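Local coordinates for fibrinogen binding protein (Staphylococcus aureus subsp. aureus Mu50, PDB 3DOA) that probably binds fibrinogen, as its name implies, and carries the N-terminal and middle domains of the NFACT family, at residues K168-D173 with Q197-S202; D4-K9 with I93-R98. All coordinates share one frame; numbering follows the deposited sequence. Where two conformers were deposited one is given.

Contact 1. Residues K168-D173 with Q197-S202; sequences KINPYD and QFEGFS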
loop_
_atom_site.group_PDB
_atom_site.type_symbol
_atom_site.label_atom_id
_atom_site.label_comp_id
_atom_site.label_asym_id
_atom_site.label_seq_id
_atom_site.Cartn_x
_atom_site.Cartn_y
_atom_site.Cartn_z
ATOM N N LYS A 168 14.649 2.349 -8.662
ATOM C CA LYS A 168 13.694 2.029 -9.672
ATOM C C LYS A 168 13.118 3.346 -10.088
ATOM O O LYS A 168 13.465 4.357 -9.535
ATOM C CB LYS A 168 12.615 1.157 -9.081
ATOM C CG LYS A 168 13.076 -0.198 -8.687
ATOM C CD LYS A 168 11.991 -1.198 -8.897
ATOM C CE LYS A 168 12.064 -2.313 -7.928
ATOM N NZ LYS A 168 12.367 -3.590 -8.554
ATOM N N ILE A 169 12.240 3.336 -11.074
ATOM C CA ILE A 169 11.641 4.549 -11.561
ATOM C C ILE A 169 10.174 4.545 -11.263
ATOM O O ILE A 169 9.570 3.509 -11.152
ATOM C CB ILE A 169 11.813 4.684 -13.041
ATOM C CG1 ILE A 169 13.277 4.803 -13.377
ATOM C CG2 ILE A 169 11.157 5.916 -13.504
ATOM C CD1 ILE A 169 13.789 3.691 -14.192
ATOM N N ASN A 170 9.610 5.725 -11.104
ATOM C CA ASN A 170 8.191 5.859 -10.830
ATOM C C ASN A 170 7.462 5.825 -12.203
ATOM O O ASN A 170 7.622 6.717 -13.058
ATOM C CB ASN A 170 7.862 7.123 -10.012
ATOM C CG ASN A 170 6.383 7.177 -9.518
ATOM O OD1 ASN A 170 5.425 6.815 -10.219
ATOM N ND2 ASN A 170 6.206 7.623 -8.294
ATOM N N PRO A 171 6.667 4.769 -12.412
ATOM C CA PRO A 171 5.965 4.651 -13.627
ATOM C C PRO A 171 5.120 5.847 -13.893
ATOM O O PRO A 171 4.782 6.080 -15.049
ATOM C CB PRO A 171 5.084 3.435 -13.412
ATOM C CG PRO A 171 5.065 3.217 -12.031
ATOM C CD PRO A 171 6.371 3.629 -11.542
ATOM N N TYR A 172 4.756 6.620 -12.887
ATOM C CA TYR A 172 3.984 7.797 -13.214
ATOM C C TYR A 172 4.844 8.910 -13.748
ATOM O O TYR A 172 4.310 9.824 -14.275
ATOM C CB TYR A 172 3.169 8.261 -12.038
ATOM C CG TYR A 172 2.108 7.297 -11.723
ATOM C CD1 TYR A 172 0.945 7.271 -12.493
ATOM C CD2 TYR A 172 2.246 6.387 -10.690
ATOM C CE1 TYR A 172 -0.055 6.360 -12.275
ATOM C CE2 TYR A 172 1.228 5.450 -10.440
ATOM C CZ TYR A 172 0.087 5.459 -11.255
ATOM O OH TYR A 172 -0.926 4.589 -11.054
ATOM N N ASP A 173 6.168 8.843 -13.646
ATOM C CA ASP A 173 7.026 9.986 -14.037
ATOM C C ASP A 173 7.625 9.828 -15.427
ATOM O O ASP A 173 8.558 10.517 -15.826
ATOM C CB ASP A 173 8.158 10.141 -13.028
ATOM C CG ASP A 173 7.655 10.537 -11.617
ATOM O OD1 ASP A 173 6.483 10.998 -11.393
ATOM O OD2 ASP A 173 8.480 10.382 -10.690
ATOM N N GLN A 197 12.358 -2.613 -13.224
ATOM C CA GLN A 197 12.788 -1.213 -13.364
ATOM C C GLN A 197 11.847 -0.217 -12.772
ATOM O O GLN A 197 12.209 0.967 -12.617
ATOM C CB GLN A 197 13.006 -0.824 -14.824
ATOM C CG GLN A 197 14.489 -0.673 -15.181
ATOM C CD GLN A 197 14.982 -1.866 -15.997
ATOM O OE1 GLN A 197 15.897 -1.737 -16.810
ATOM N NE2 GLN A 197 14.337 -3.025 -15.816
ATOM N N PHE A 198 10.645 -0.677 -12.451
ATOM C CA PHE A 198 9.560 0.223 -12.103
ATOM C C PHE A 198 9.049 -0.000 -10.700
ATOM O O PHE A 198 8.752 -1.123 -10.293
ATOM C CB PHE A 198 8.486 0.146 -13.205
ATOM C CG PHE A 198 8.949 0.781 -14.473
ATOM C CD1 PHE A 198 8.844 2.154 -14.653
ATOM C CD2 PHE A 198 9.630 0.050 -15.419
ATOM C CE1 PHE A 198 9.332 2.797 -15.825
ATOM C CE2 PHE A 198 10.132 0.675 -16.603
ATOM C CZ PHE A 198 9.969 2.052 -16.799
ATOM N N GLU A 199 9.046 1.098 -9.952
ATOM C CA GLU A 199 8.703 1.124 -8.498
ATOM C C GLU A 199 7.261 0.735 -8.317
ATOM O O GLU A 199 6.346 1.221 -8.993
ATOM C CB GLU A 199 8.985 2.540 -7.879
ATOM C CG GLU A 199 8.542 2.803 -6.357
ATOM C CD GLU A 199 8.735 4.293 -5.825
ATOM O OE1 GLU A 199 8.602 5.314 -6.594
ATOM O OE2 GLU A 199 9.006 4.415 -4.577
ATOM N N GLY A 200 7.044 -0.168 -7.406
ATOM C CA GLY A 200 5.680 -0.563 -7.127
ATOM C C GLY A 200 4.952 -1.450 -8.115
ATOM O O GLY A 200 3.759 -1.698 -7.940
ATOM N N PHE A 201 5.638 -1.954 -9.129
ATOM C CA PHE A 201 5.031 -2.927 -10.040
ATOM C C PHE A 201 4.944 -4.332 -9.450
ATOM O O PHE A 201 5.632 -4.651 -8.484
ATOM C CB PHE A 201 5.798 -2.973 -11.358
ATOM C CG PHE A 201 5.317 -1.975 -12.395
ATOM C CD1 PHE A 201 4.211 -1.134 -12.161
ATOM C CD2 PHE A 201 5.932 -1.940 -13.645
ATOM C CE1 PHE A 201 3.768 -0.258 -13.135
ATOM C CE2 PHE A 201 5.490 -1.068 -14.603
ATOM C CZ PHE A 201 4.404 -0.226 -14.343
ATOM N N SER A 202 4.048 -5.131 -10.016
ATOM C CA SER A 202 3.853 -6.552 -9.689
ATOM C C SER A 202 3.696 -7.344 -10.989
ATOM O O SER A 202 3.280 -6.776 -12.053
ATOM C CB SER A 202 2.555 -6.760 -8.928
ATOM O OG SER A 202 1.500 -6.132 -9.646
#
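Pro171 lays one side of its ring against the tip of Phe201, CB approaching CZ at 3.8 Å, and the two side chains slide past each other in opposite directions. They pack beside an isolated parallel beta bridge that ties the loop before helix 176-179 to the loop between helices 190-197 and 203-210. Ile169 and Phe198 form the bridge. Ile169 N donates to Gln197 O at 2.8 Å, and Ile169 O in turn receives Glu199 N at 2.7 Å along a nearly straight N-H...O line (175°). One residue thus binds both neighbours of Phe198, the pattern expected of a parallel pairing, and the CA of Phe198 adds a CA-H...O contact to the same Ile169 O. Beside the bridge lie the apolar side chains: Ile169 CB stands 4.2 Å from Phe198 CE1, while Pro171 CA approaches that ring obliquely at CD1, with CB also near CD1. Helix 220-232 packs against the same group, its Phe225 and Met229 touching both Pro171 and Phe201. Phe198 to Phe201 is a type II turn, Gly200 taking its positive-phi corner. The other side is more polar. Lys168 runs its aliphatic part beside the partner backbone, CD lying 3.5 Å from Phe198 O. Glu199 has CG anti to its backbone N (chi1 174°) and an extended chain beyond it; the Glu199 and Asn170 side chains cross obliquely, carboxylate and amide planes 87° apart, in van der Waals contact. Asn170 itself makes an Asx turn, its OD1 accepting from Tyr172 N at 2.8 Å.

Contact 2. Residues D4-K9 with I93-R98; sequences DGLFTK and IGNDRR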
loop_
_atom_site.group_PDB
_atom_site.type_symbol
_atom_site.label_atom_id
_atom_site.label_comp_id
_atom_site.label_asym_id
_atom_site.label_seq_id
_atom_site.Cartn_x
_atom_site.Cartn_y
_atom_site.Cartn_z
ATOM N N ASP A 4 0.278 -4.154 -4.742
ATOM C CA ASP A 4 1.163 -3.250 -5.452
ATOM C C ASP A 4 1.333 -1.855 -4.914
ATOM O O ASP A 4 0.517 -1.355 -4.118
ATOM C CB ASP A 4 0.372 -2.838 -6.704
ATOM C CG ASP A 4 0.375 -3.819 -7.698
ATOM O OD1 ASP A 4 0.688 -4.942 -7.313
ATOM O OD2 ASP A 4 0.105 -3.498 -8.859
ATOM N N GLY A 5 2.267 -1.167 -5.554
ATOM C CA GLY A 5 2.220 0.257 -5.645
ATOM C C GLY A 5 0.881 0.737 -6.145
ATOM O O GLY A 5 0.200 1.489 -5.478
ATOM N N LEU A 6 0.470 0.300 -7.326
ATOM C CA LEU A 6 -0.740 0.862 -7.935
ATOM C C LEU A 6 -2.002 0.580 -7.122
ATOM O O LEU A 6 -2.886 1.435 -7.005
ATOM C CB LEU A 6 -0.870 0.396 -9.382
ATOM C CG LEU A 6 0.388 0.570 -10.249
ATOM C CD1 LEU A 6 0.130 -0.252 -11.378
ATOM C CD2 LEU A 6 0.691 1.990 -10.758
ATOM N N PHE A 7 -2.081 -0.605 -6.540
ATOM C CA PHE A 7 -3.172 -0.911 -5.620
ATOM C C PHE A 7 -3.148 0.087 -4.449
ATOM O O PHE A 7 -4.155 0.775 -4.158
ATOM C CB PHE A 7 -3.044 -2.334 -5.111
ATOM C CG PHE A 7 -4.250 -2.805 -4.442
ATOM C CD1 PHE A 7 -5.277 -3.380 -5.169
ATOM C CD2 PHE A 7 -4.412 -2.626 -3.092
ATOM C CE1 PHE A 7 -6.483 -3.828 -4.553
ATOM C CE2 PHE A 7 -5.586 -3.068 -2.452
ATOM C CZ PHE A 7 -6.643 -3.685 -3.199
ATOM N N THR A 8 -1.977 0.209 -3.816
ATOM C CA THR A 8 -1.750 1.271 -2.826
ATOM C C THR A 8 -2.202 2.659 -3.315
ATOM O O THR A 8 -2.911 3.382 -2.601
ATOM C CB THR A 8 -0.291 1.348 -2.454
ATOM O OG1 THR A 8 0.102 0.095 -1.896
ATOM C CG2 THR A 8 -0.003 2.487 -1.483
ATOM N N LYS A 9 -1.834 3.059 -4.517
ATOM C CA LYS A 9 -2.267 4.372 -4.955
ATOM C C LYS A 9 -3.763 4.442 -4.753
ATOM O O LYS A 9 -4.258 5.443 -4.258
ATOM C CB LYS A 9 -1.870 4.681 -6.424
ATOM C CG LYS A 9 -2.778 5.704 -7.143
ATOM C CD LYS A 9 -2.325 6.015 -8.587
ATOM C CE LYS A 9 -2.153 7.494 -8.864
ATOM N NZ LYS A 9 -3.247 8.299 -8.188
ATOM N N ILE A 93 4.269 7.045 -0.531
ATOM C CA ILE A 93 5.593 7.556 -0.879
ATOM C C ILE A 93 5.931 7.087 -2.269
ATOM O O ILE A 93 6.156 5.914 -2.510
ATOM C CB ILE A 93 6.673 7.173 0.129
ATOM C CG1 ILE A 93 6.182 7.493 1.555
ATOM C CG2 ILE A 93 7.900 7.952 -0.134
ATOM C CD1 ILE A 93 5.477 8.876 1.802
ATOM N N GLY A 94 5.931 8.031 -3.191
ATOM C CA GLY A 94 6.126 7.740 -4.605
ATOM C C GLY A 94 5.050 6.792 -5.071
ATOM O O GLY A 94 3.851 6.897 -4.666
ATOM N N ASN A 95 5.517 5.836 -5.889
ATOM C CA ASN A 95 4.694 4.637 -6.254
ATOM C C ASN A 95 5.030 3.373 -5.435
ATOM O O ASN A 95 4.605 2.316 -5.805
ATOM C CB ASN A 95 4.699 4.383 -7.789
ATOM C CG ASN A 95 3.691 3.327 -8.222
ATOM O OD1 ASN A 95 2.489 3.375 -7.886
ATOM N ND2 ASN A 95 4.196 2.342 -8.970
ATOM N N ASP A 96 5.691 3.528 -4.277
ATOM C CA ASP A 96 6.148 2.403 -3.481
ATOM C C ASP A 96 5.001 1.868 -2.689
ATOM O O ASP A 96 3.931 2.425 -2.736
ATOM C CB ASP A 96 7.341 2.731 -2.578
ATOM C CG ASP A 96 8.055 1.451 -2.091
ATOM O OD1 ASP A 96 7.731 0.367 -2.646
ATOM O OD2 ASP A 96 8.905 1.456 -1.151
ATOM N N ARG A 97 5.223 0.729 -2.049
ATOM C CA ARG A 97 4.237 0.066 -1.188
ATOM C C ARG A 97 4.377 0.532 0.329
ATOM O O ARG A 97 4.599 -0.277 1.277
ATOM C CB ARG A 97 4.376 -1.472 -1.259
ATOM C CG ARG A 97 4.175 -2.202 -2.590
ATOM C CD ARG A 97 5.243 -3.360 -2.704
ATOM N NE ARG A 97 4.753 -4.411 -3.602
ATOM C CZ ARG A 97 5.054 -4.608 -4.921
ATOM N NH1 ARG A 97 5.946 -3.841 -5.580
ATOM N NH2 ARG A 97 4.468 -5.619 -5.595
ATOM N N ARG A 98 4.171 1.842 0.476
ATOM C CA ARG A 98 4.385 2.625 1.646
ATOM C C ARG A 98 3.331 3.746 1.794
ATOM O O ARG A 98 3.115 4.583 0.893
ATOM C CB ARG A 98 5.742 3.257 1.552
ATOM C CG ARG A 98 6.811 2.318 1.926
ATOM C CD ARG A 98 8.174 2.711 1.367
ATOM N NE ARG A 98 8.847 3.764 2.125
ATOM C CZ ARG A 98 9.562 4.749 1.572
ATOM N NH1 ARG A 98 9.687 4.832 0.259
ATOM N NH2 ARG A 98 10.154 5.670 2.343
#
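Gly5 and Asn95 meet backbone to backbone: with no side chain on the glycine, Asn95 O comes to 3.2 Å from Gly5 CA in a CA-H...O contact. No hydrogen bond joins 4-9 directly to 93-98, so van der Waals packing does the rest. Arg97 has CG anti to its own carbonyl carbon (chi1 -61°), and that CG rests 3.7 Å from Gly5 N. Further out, one face of the guanidinium lies over Asp4 CA, offset toward its rim. Leu6 sends CD2 to the Asn95 amide, 3.7 Å from OD1, the two side chains at a slant. Thr8 CG2 lies 4.1 Å from Asp96 O.

Electrostatics add only proximity across the contact: Asp4 OD1 is 4.2 Å from Arg97 NH2, well out of the guanidinium plane. The firmer polar partners lie elsewhere, Ser202 OG for Asp4, Phe201 O for Arg97 NH1 and Glu199 O for Asn95 ND2. At the start of the helix, the N-cap residue Asp4 accepts through O from both Thr8 N and Thr8 OG1, the latter at 2.7 Å.

In the fold, the first turn of helix 5-15 abuts the loop 93-97, which contains the type II' turn Ile93 to Asp96 and links antiparallel strands 86-92 and 98-106, while helix 203-210 packs on Asp4 and Leu6 through Ile205.

Contact 2 is the buried one, near the middle of the chain, whereas contact 1 lies farther out and is only partly buried, with Lys168 exposed. Their chemistry differs accordingly: 168-173 and 197-202 are paired through backbone hydrogen bonds, while 4-9 and 93-98 have no hydrogen bond between them and meet mainly by packing. They share no segment, yet their centres are 9 Å apart and 197-202 touches both halves of contact 2. Gly5 N is 2.9 Å from Gly200 O, a probable hydrogen bond, which fastens the start of helix 5-15 to the turn of contact 1. Together the two contacts join the helical region holding 190-197, 203-210 and 220-232 to the five-stranded sheet and the N-terminal helix.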